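Chymotrypsin (Cellulomonas bogoriensis, PDB 2EA3) is a bacterial serine protease of the peptidase S1 family that probably acts as an endopeptidase, the chain being the protease part of a longer precursor. Local coordinates at residues G20-N24 with L178-T182; T107-S113 with G124-T129. The contacts are given in a common frame with arbitrary orientation. Numbering follows the deposited sequence.

Interaction 1 (G20-N24 with L178-T182); sequences GFAVN and LRMIT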
ATOM      1  N   GLY A  20      -1.538  -3.109  -2.102  1.00  8.75           N
ATOM      2  CA  GLY A  20      -1.942  -2.552  -0.828  1.00  8.33           C
ATOM      3  C   GLY A  20      -2.972  -3.465  -0.177  1.00  9.24           C
ATOM      4  O   GLY A  20      -2.634  -4.305   0.681  1.00  9.37           O
ATOM      5  N   PHE A  21      -4.225  -3.334  -0.619  1.00  8.51           N
ATOM      6  CA  PHE A  21      -5.315  -4.135  -0.076  1.00  9.50           C
ATOM      7  C   PHE A  21      -6.310  -4.425  -1.159  1.00  9.88           C
ATOM      8  O   PHE A  21      -6.501  -3.604  -2.037  1.00  9.53           O
ATOM      9  CB  PHE A  21      -6.039  -3.381   1.029  1.00  9.87           C
ATOM     10  CG  PHE A  21      -5.172  -3.082   2.197  1.00  9.63           C
ATOM     11  CD1 PHE A  21      -4.897  -4.087   3.142  1.00 10.32           C
ATOM     12  CD2 PHE A  21      -4.599  -1.817   2.343  1.00 10.01           C
ATOM     13  CE1 PHE A  21      -4.053  -3.823   4.220  1.00  9.20           C
ATOM     14  CE2 PHE A  21      -3.755  -1.542   3.427  1.00 10.20           C
ATOM     15  CZ  PHE A  21      -3.488  -2.544   4.365  1.00 10.35           C
ATOM     16  N   ALA A  22      -6.958  -5.588  -1.053  1.00 10.15           N
ATOM     17  CA  ALA A  22      -8.073  -5.937  -1.922  1.00 10.17           C
ATOM     18  C   ALA A  22      -9.329  -5.166  -1.515  1.00 10.76           C
ATOM     19  O   ALA A  22      -9.665  -5.052  -0.335  1.00 11.41           O
ATOM     20  CB  ALA A  22      -8.326  -7.427  -1.859  1.00  9.85           C
ATOM     21  N   VAL A  23     -10.010  -4.649  -2.521  1.00 10.68           N
ATOM     22  CA  VAL A  23     -11.267  -3.920  -2.360  1.00 11.60           C
ATOM     23  C   VAL A  23     -12.247  -4.450  -3.399  1.00 12.04           C
ATOM     24  O   VAL A  23     -11.830  -5.126  -4.329  1.00 12.10           O
ATOM     25  CB  VAL A  23     -11.074  -2.390  -2.567  1.00 11.53           C
ATOM     26  CG1 VAL A  23     -10.127  -1.807  -1.492  1.00 10.56           C
ATOM     27  CG2 VAL A  23     -10.554  -2.084  -3.942  1.00 11.05           C
ATOM     28  N   ASN A  24     -13.538  -4.138  -3.280  1.00 13.01           N
ATOM     29  CA  ASN A  24     -14.474  -4.560  -4.332  1.00 14.27           C
ATOM     30  C   ASN A  24     -13.969  -4.048  -5.671  1.00 14.17           C
ATOM     31  O   ASN A  24     -13.726  -2.845  -5.824  1.00 15.31           O
ATOM     32  CB  ASN A  24     -15.872  -3.985  -4.109  1.00 15.59           C
ATOM     33  CG  ASN A  24     -16.595  -4.625  -2.951  1.00 20.70           C
ATOM     34  OD1 ASN A  24     -16.514  -5.835  -2.728  1.00 26.89           O
ATOM     35  ND2 ASN A  24     -17.334  -3.812  -2.216  1.00 26.20           N
ATOM     36  N   LEU A 178     -15.206   2.844  -2.426  1.00 15.83           N
ATOM     37  CA  LEU A 178     -14.805   1.444  -2.374  1.00 16.59           C
ATOM     38  C   LEU A 178     -15.052   0.875  -0.996  1.00 16.79           C
ATOM     39  O   LEU A 178     -15.022   1.608  -0.010  1.00 17.58           O
ATOM     40  CB  LEU A 178     -13.307   1.307  -2.673  1.00 16.59           C
ATOM     41  CG  LEU A 178     -12.825   1.760  -4.039  1.00 16.62           C
ATOM     42  CD1 LEU A 178     -11.319   1.960  -3.987  1.00 18.72           C
ATOM     43  CD2 LEU A 178     -13.232   0.749  -5.112  1.00 19.15           C
ATOM     44  N   ARG A 179     -15.272  -0.434  -0.947  1.00 17.42           N
ATOM     45  CA  ARG A 179     -15.330  -1.179   0.305  1.00 18.40           C
ATOM     46  C   ARG A 179     -14.190  -2.190   0.331  1.00 18.35           C
ATOM     47  O   ARG A 179     -13.903  -2.849  -0.673  1.00 16.96           O
ATOM     48  CB  ARG A 179     -16.658  -1.916   0.442  1.00 19.61           C
ATOM     49  CG  ARG A 179     -17.803  -1.070   0.979  1.00 24.38           C
ATOM     50  CD  ARG A 179     -19.047  -1.943   1.169  1.00 31.42           C
ATOM     51  NE  ARG A 179     -20.179  -1.206   1.744  1.00 38.28           N
ATOM     52  CZ  ARG A 179     -20.978  -0.385   1.059  1.00 41.46           C
ATOM     53  NH1 ARG A 179     -20.775  -0.177  -0.239  1.00 43.41           N
ATOM     54  NH2 ARG A 179     -21.981   0.239   1.675  1.00 42.74           N
ATOM     55  N   MET A 180     -13.551  -2.314   1.490  1.00 18.25           N
ATOM     56  CA  MET A 180     -12.513  -3.318   1.684  1.00 19.58           C
ATOM     57  C   MET A 180     -13.123  -4.700   1.762  1.00 17.76           C
ATOM     58  O   MET A 180     -14.149  -4.895   2.412  1.00 16.59           O
ATOM     59  CB  MET A 180     -11.757  -3.060   2.982  1.00 19.24           C
ATOM     60  CG  MET A 180     -10.837  -1.871   2.909  1.00 22.40           C
ATOM     61  SD  MET A 180      -9.410  -2.193   3.949  1.00 27.71           S
ATOM     62  CE  MET A 180      -8.632  -3.546   3.120  1.00 27.80           C
ATOM     63  N   ILE A 181     -12.477  -5.662   1.125  1.00 17.16           N
ATOM     64  CA  ILE A 181     -12.911  -7.054   1.237  1.00 17.94           C
ATOM     65  C   ILE A 181     -12.487  -7.554   2.604  1.00 18.92           C
ATOM     66  O   ILE A 181     -11.362  -7.310   3.034  1.00 17.96           O
ATOM     67  CB  ILE A 181     -12.299  -7.914   0.127  1.00 18.34           C
ATOM     68  CG1 ILE A 181     -12.892  -7.471  -1.219  1.00 18.78           C
ATOM     69  CG2 ILE A 181     -12.530  -9.433   0.373  1.00 17.75           C
ATOM     70  CD1 ILE A 181     -12.055  -7.905  -2.373  1.00 21.91           C
ATOM     71  N   THR A 182     -13.397  -8.263   3.264  1.00 21.14           N
ATOM     72  CA  THR A 182     -13.136  -8.834   4.583  1.00 23.89           C
ATOM     73  C   THR A 182     -13.134 -10.365   4.590  1.00 25.43           C
ATOM     74  O   THR A 182     -12.743 -10.984   5.588  1.00 26.24           O
ATOM     75  CB  THR A 182     -14.209  -8.403   5.588  1.00 23.74           C
ATOM     76  OG1 THR A 182     -15.471  -8.924   5.165  1.00 24.68           O
ATOM     77  CG2 THR A 182     -14.285  -6.884   5.714  1.00 24.27           C
TER
HETATM   78  O   HOH W   1      -8.837  -6.502   1.980  1.00 14.92           O
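The tail of the chain crosses strand 14-23 at a steep angle, the end-to-end directions of the two touching parts lying 108° apart, and a single bridge pairs V23 with M180. Two backbone hydrogen bonds frame it: N24 N donates to R179 O at 2.9 Å, and I181 N to A22 O at 3.2 Å. The same R179 O lies 3.3 Å from V23 CA. The CA-to-CB bond of M180 points away from the strand, but its side chain bends back to fill a hollow beside F21 and V23, lined also by L173, V82 and A147. There M180 CE sits 3.3 Å from F21 CB, with M180 SD 5.2 Å from the F21 ring centroid in an oblique Met-aromatic contact. I181 heads straight for the strand, its CD1 settling 3.8 Å from A22 CB and 3.4 Å from V23 O. V23 CG2 and L178 CD2 are 4.1 Å apart, and both side chains rest on L173 of helix 169-176 and I28 of strand 26-29. At the open end N24 ND2 comes within 3.3 Å of R179 CB. A water lies 2.9 Å from both A22 O and I181 O. F21 belongs to a classic beta bulge, G20 and F21 both facing I28. The arrangement is that of the two-barrel chymotrypsin fold, whose C-terminal segment, after the helix that follows the second barrel, returns to pack on a strand of the first.

Interaction 2 (T107-S113 with G124-T129); sequences TITALNS and GLIRTT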
ATOM      1  N   THR A 107       6.675   1.932  14.395  1.00 12.06           N
ATOM      2  CA  THR A 107       5.613   2.623  15.127  1.00 12.59           C
ATOM      3  C   THR A 107       5.215   3.877  14.365  1.00 12.12           C
ATOM      4  O   THR A 107       6.037   4.458  13.621  1.00 11.43           O
ATOM      5  CB  THR A 107       6.058   3.012  16.545  1.00 13.61           C
ATOM      6  OG1 THR A 107       7.119   3.963  16.451  1.00 17.13           O
ATOM      7  CG2 THR A 107       6.575   1.783  17.320  1.00 14.80           C
ATOM      8  N   ILE A 108       3.963   4.289  14.545  1.00 11.31           N
ATOM      9  CA  ILE A 108       3.479   5.503  13.918  1.00 11.62           C
ATOM     10  C   ILE A 108       3.996   6.669  14.762  1.00 11.96           C
ATOM     11  O   ILE A 108       3.769   6.690  15.971  1.00 12.23           O
ATOM     12  CB  ILE A 108       1.946   5.565  13.873  1.00 11.40           C
ATOM     13  CG1 ILE A 108       1.349   4.474  12.956  1.00 12.30           C
ATOM     14  CG2 ILE A 108       1.478   6.989  13.478  1.00 12.23           C
ATOM     15  CD1 ILE A 108      -0.184   4.359  13.071  1.00 12.77           C
ATOM     16  N   THR A 109       4.679   7.621  14.133  1.00 11.93           N
ATOM     17  CA  THR A 109       5.222   8.753  14.901  1.00 13.73           C
ATOM     18  C   THR A 109       4.547  10.085  14.651  1.00 14.06           C
ATOM     19  O   THR A 109       4.723  11.016  15.425  1.00 14.42           O
ATOM     20  CB  THR A 109       6.743   8.923  14.706  1.00 13.87           C
ATOM     21  OG1 THR A 109       7.024   9.189  13.335  1.00 14.94           O
ATOM     22  CG2 THR A 109       7.493   7.691  15.175  1.00 15.40           C
ATOM     23  N   ALA A 110       3.797  10.183  13.561  1.00 14.43           N
ATOM     24  CA  ALA A 110       3.021  11.379  13.242  1.00 14.63           C
ATOM     25  C   ALA A 110       1.940  11.048  12.246  1.00 14.92           C
ATOM     26  O   ALA A 110       2.052  10.078  11.493  1.00 15.04           O
ATOM     27  CB  ALA A 110       3.912  12.496  12.675  1.00 15.84           C
ATOM     28  N   LEU A 111       0.886  11.859  12.261  1.00 15.69           N
ATOM     29  CA  LEU A 111      -0.150  11.830  11.244  1.00 16.65           C
ATOM     30  C   LEU A 111      -0.152  13.168  10.508  1.00 17.16           C
ATOM     31  O   LEU A 111       0.405  14.165  10.995  1.00 17.38           O
ATOM     32  CB  LEU A 111      -1.517  11.545  11.878  1.00 16.92           C
ATOM     33  CG  LEU A 111      -1.643  10.301  12.765  1.00 17.31           C
ATOM     34  CD1 LEU A 111      -2.999  10.342  13.500  1.00 19.49           C
ATOM     35  CD2 LEU A 111      -1.461   8.998  11.984  1.00 18.17           C
ATOM     36  N   ASN A 112      -0.761  13.183   9.329  1.00 18.21           N
ATOM     37  CA  ASN A 112      -0.814  14.390   8.484  1.00 19.22           C
ATOM     38  C   ASN A 112       0.555  15.056   8.262  1.00 19.17           C
ATOM     39  O   ASN A 112       0.679  16.279   8.363  1.00 19.53           O
ATOM     40  CB  ASN A 112      -1.835  15.398   9.038  1.00 20.24           C
ATOM     41  CG  ASN A 112      -2.483  16.249   7.936  1.00 23.97           C
ATOM     42  OD1 ASN A 112      -2.498  15.877   6.765  1.00 28.02           O
ATOM     43  ND2 ASN A 112      -3.031  17.398   8.323  1.00 29.74           N
ATOM     44  N   SER A 113       1.573  14.244   7.972  1.00 18.23           N
ATOM     45  CA  SER A 113       2.906  14.726   7.617  1.00 18.35           C
ATOM     46  C   SER A 113       2.961  15.064   6.134  1.00 18.22           C
ATOM     47  O   SER A 113       2.200  14.519   5.336  1.00 16.93           O
ATOM     48  CB  SER A 113       3.952  13.638   7.880  1.00 18.63           C
ATOM     49  OG  SER A 113       4.203  13.513   9.254  1.00 22.65           O
ATOM     50  N   GLY A 124      -0.734  14.816   4.154  1.00 12.84           N
ATOM     51  CA  GLY A 124      -1.707  13.935   4.783  1.00 12.51           C
ATOM     52  C   GLY A 124      -1.198  12.550   5.098  1.00 12.04           C
ATOM     53  O   GLY A 124      -2.010  11.627   5.273  1.00 12.76           O
ATOM     54  N   LEU A 125       0.130  12.408   5.192  1.00 11.53           N
ATOM     55  CA  LEU A 125       0.774  11.094   5.317  1.00 11.59           C
ATOM     56  C   LEU A 125       1.000  10.640   6.749  1.00 11.05           C
ATOM     57  O   LEU A 125       1.216  11.461   7.655  1.00 12.03           O
ATOM     58  CB  LEU A 125       2.125  11.103   4.597  1.00 11.64           C
ATOM     59  CG  LEU A 125       2.043  11.354   3.086  1.00 13.13           C
ATOM     60  CD1 LEU A 125       3.426  11.409   2.497  1.00 14.60           C
ATOM     61  CD2 LEU A 125       1.208  10.263   2.403  1.00 14.94           C
ATOM     62  N   ILE A 126       0.961   9.326   6.938  1.00 10.95           N
ATOM     63  CA  ILE A 126       1.324   8.697   8.204  1.00 10.87           C
ATOM     64  C   ILE A 126       2.850   8.549   8.237  1.00 11.55           C
ATOM     65  O   ILE A 126       3.435   7.903   7.369  1.00 11.71           O
ATOM     66  CB  ILE A 126       0.696   7.290   8.344  1.00 11.09           C
ATOM     67  CG1 ILE A 126      -0.830   7.368   8.252  1.00 12.65           C
ATOM     68  CG2 ILE A 126       1.135   6.643   9.659  1.00 10.69           C
ATOM     69  CD1 ILE A 126      -1.487   6.024   8.031  1.00 14.45           C
ATOM     70  N   ARG A 127       3.496   9.160   9.222  1.00 11.26           N
ATOM     71  CA  ARG A 127       4.945   9.018   9.382  1.00 12.78           C
ATOM     72  C   ARG A 127       5.254   7.850  10.317  1.00 12.24           C
ATOM     73  O   ARG A 127       4.625   7.717  11.368  1.00 11.67           O
ATOM     74  CB  ARG A 127       5.541  10.317   9.937  1.00 12.89           C
ATOM     75  CG  ARG A 127       7.059  10.348   9.924  1.00 14.81           C
ATOM     76  CD  ARG A 127       7.606  11.644  10.526  1.00 17.00           C
ATOM     77  NE  ARG A 127       8.956  11.390  11.029  1.00 26.45           N
ATOM     78  CZ  ARG A 127      10.081  11.889  10.518  1.00 30.46           C
ATOM     79  NH1 ARG A 127      10.054  12.728   9.487  1.00 32.44           N
ATOM     80  NH2 ARG A 127      11.249  11.560  11.064  1.00 31.73           N
ATOM     81  N   THR A 128       6.220   7.011   9.937  1.00 11.34           N
ATOM     82  CA  THR A 128       6.611   5.855  10.777  1.00 11.01           C
ATOM     83  C   THR A 128       8.111   5.619  10.827  1.00 11.15           C
ATOM     84  O   THR A 128       8.856   6.165  10.012  1.00 12.15           O
ATOM     85  CB  THR A 128       6.016   4.524  10.268  1.00 11.12           C
ATOM     86  OG1 THR A 128       6.773   4.065   9.128  1.00 10.70           O
ATOM     87  CG2 THR A 128       4.506   4.680   9.908  1.00  9.86           C
ATOM     88  N   THR A 129       8.525   4.729  11.732  1.00 10.96           N
ATOM     89  CA  THR A 129       9.929   4.294  11.836  1.00 11.10           C
ATOM     90  C   THR A 129      10.125   2.977  11.083  1.00 10.92           C
ATOM     91  O   THR A 129      11.147   2.300  11.253  1.00  9.95           O
ATOM     92  CB  THR A 129      10.316   4.041  13.305  1.00 10.89           C
ATOM     93  OG1 THR A 129       9.424   3.073  13.852  1.00 11.97           O
ATOM     94  CG2 THR A 129      10.215   5.313  14.123  1.00 12.41           C
TER
HETATM   95  O   HOH W   2       9.837   2.304  16.415  1.00 22.77           O
HETATM   96  O   HOH W   3       9.556   9.090  12.406  1.00 27.42           O
HETATM   97  O   HOH W   4       0.203  17.411   5.521  1.00 21.64           O
HETATM   98  O   HOH W   5      -2.180  10.987   8.292  1.00 22.85           O
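This is an antiparallel strand pairing within the second six-stranded beta barrel of the chymotrypsin fold, joining neighbouring strands 102-110 and 125-128 through a backbone interrupted by bulges. T109 and A110 both face R127 in a classic bulge: R127 O accepts from T109 N at 2.8 Å and weakly from A110 N at 3.4 Å, while R127 N donates to A110 O at 2.8 Å. Beyond the corner at L111 and N112, S113 and L125 exchange two backbone hydrogen bonds, S113 N to L125 O at 2.8 Å and L125 N to S113 O at 3.0 Å. N112 and G124, both with positive phi, supply the G1 bulges here. I108 CG2 and I126 CG2 touch at 3.8 Å, whereas A110, S113, L125 and R127 share the face opposite I108, where S113 and R127 touch F165 of strand 161-168. T107 N donates to T129 OG1 at 3.0 Å. A water bridges the side chains at the bulge, 2.7 Å from both T109 OG1 and R127 NE.

Overall arrangement
The two contacts lie in different parts of the fold, their centres 22 Å apart and their nearest atoms about 9 Å apart, without touching. Interaction 1 joins segments 154 residues apart and spans both halves of the molecule; interaction 2 is nested inside the loop it closes and stays within the second barrel, between segments 11 residues apart at their closest ends. Both are partly buried: F21, A22 and V23 lie inside and N24 and R179 outside in interaction 1, against buried I108, L125, I126 and T128 and exposed T109, L111, N112 and T129 in interaction 2. Apolar side-chain packing dominates the first, a longer series of backbone hydrogen bonds the second; waters occur in both.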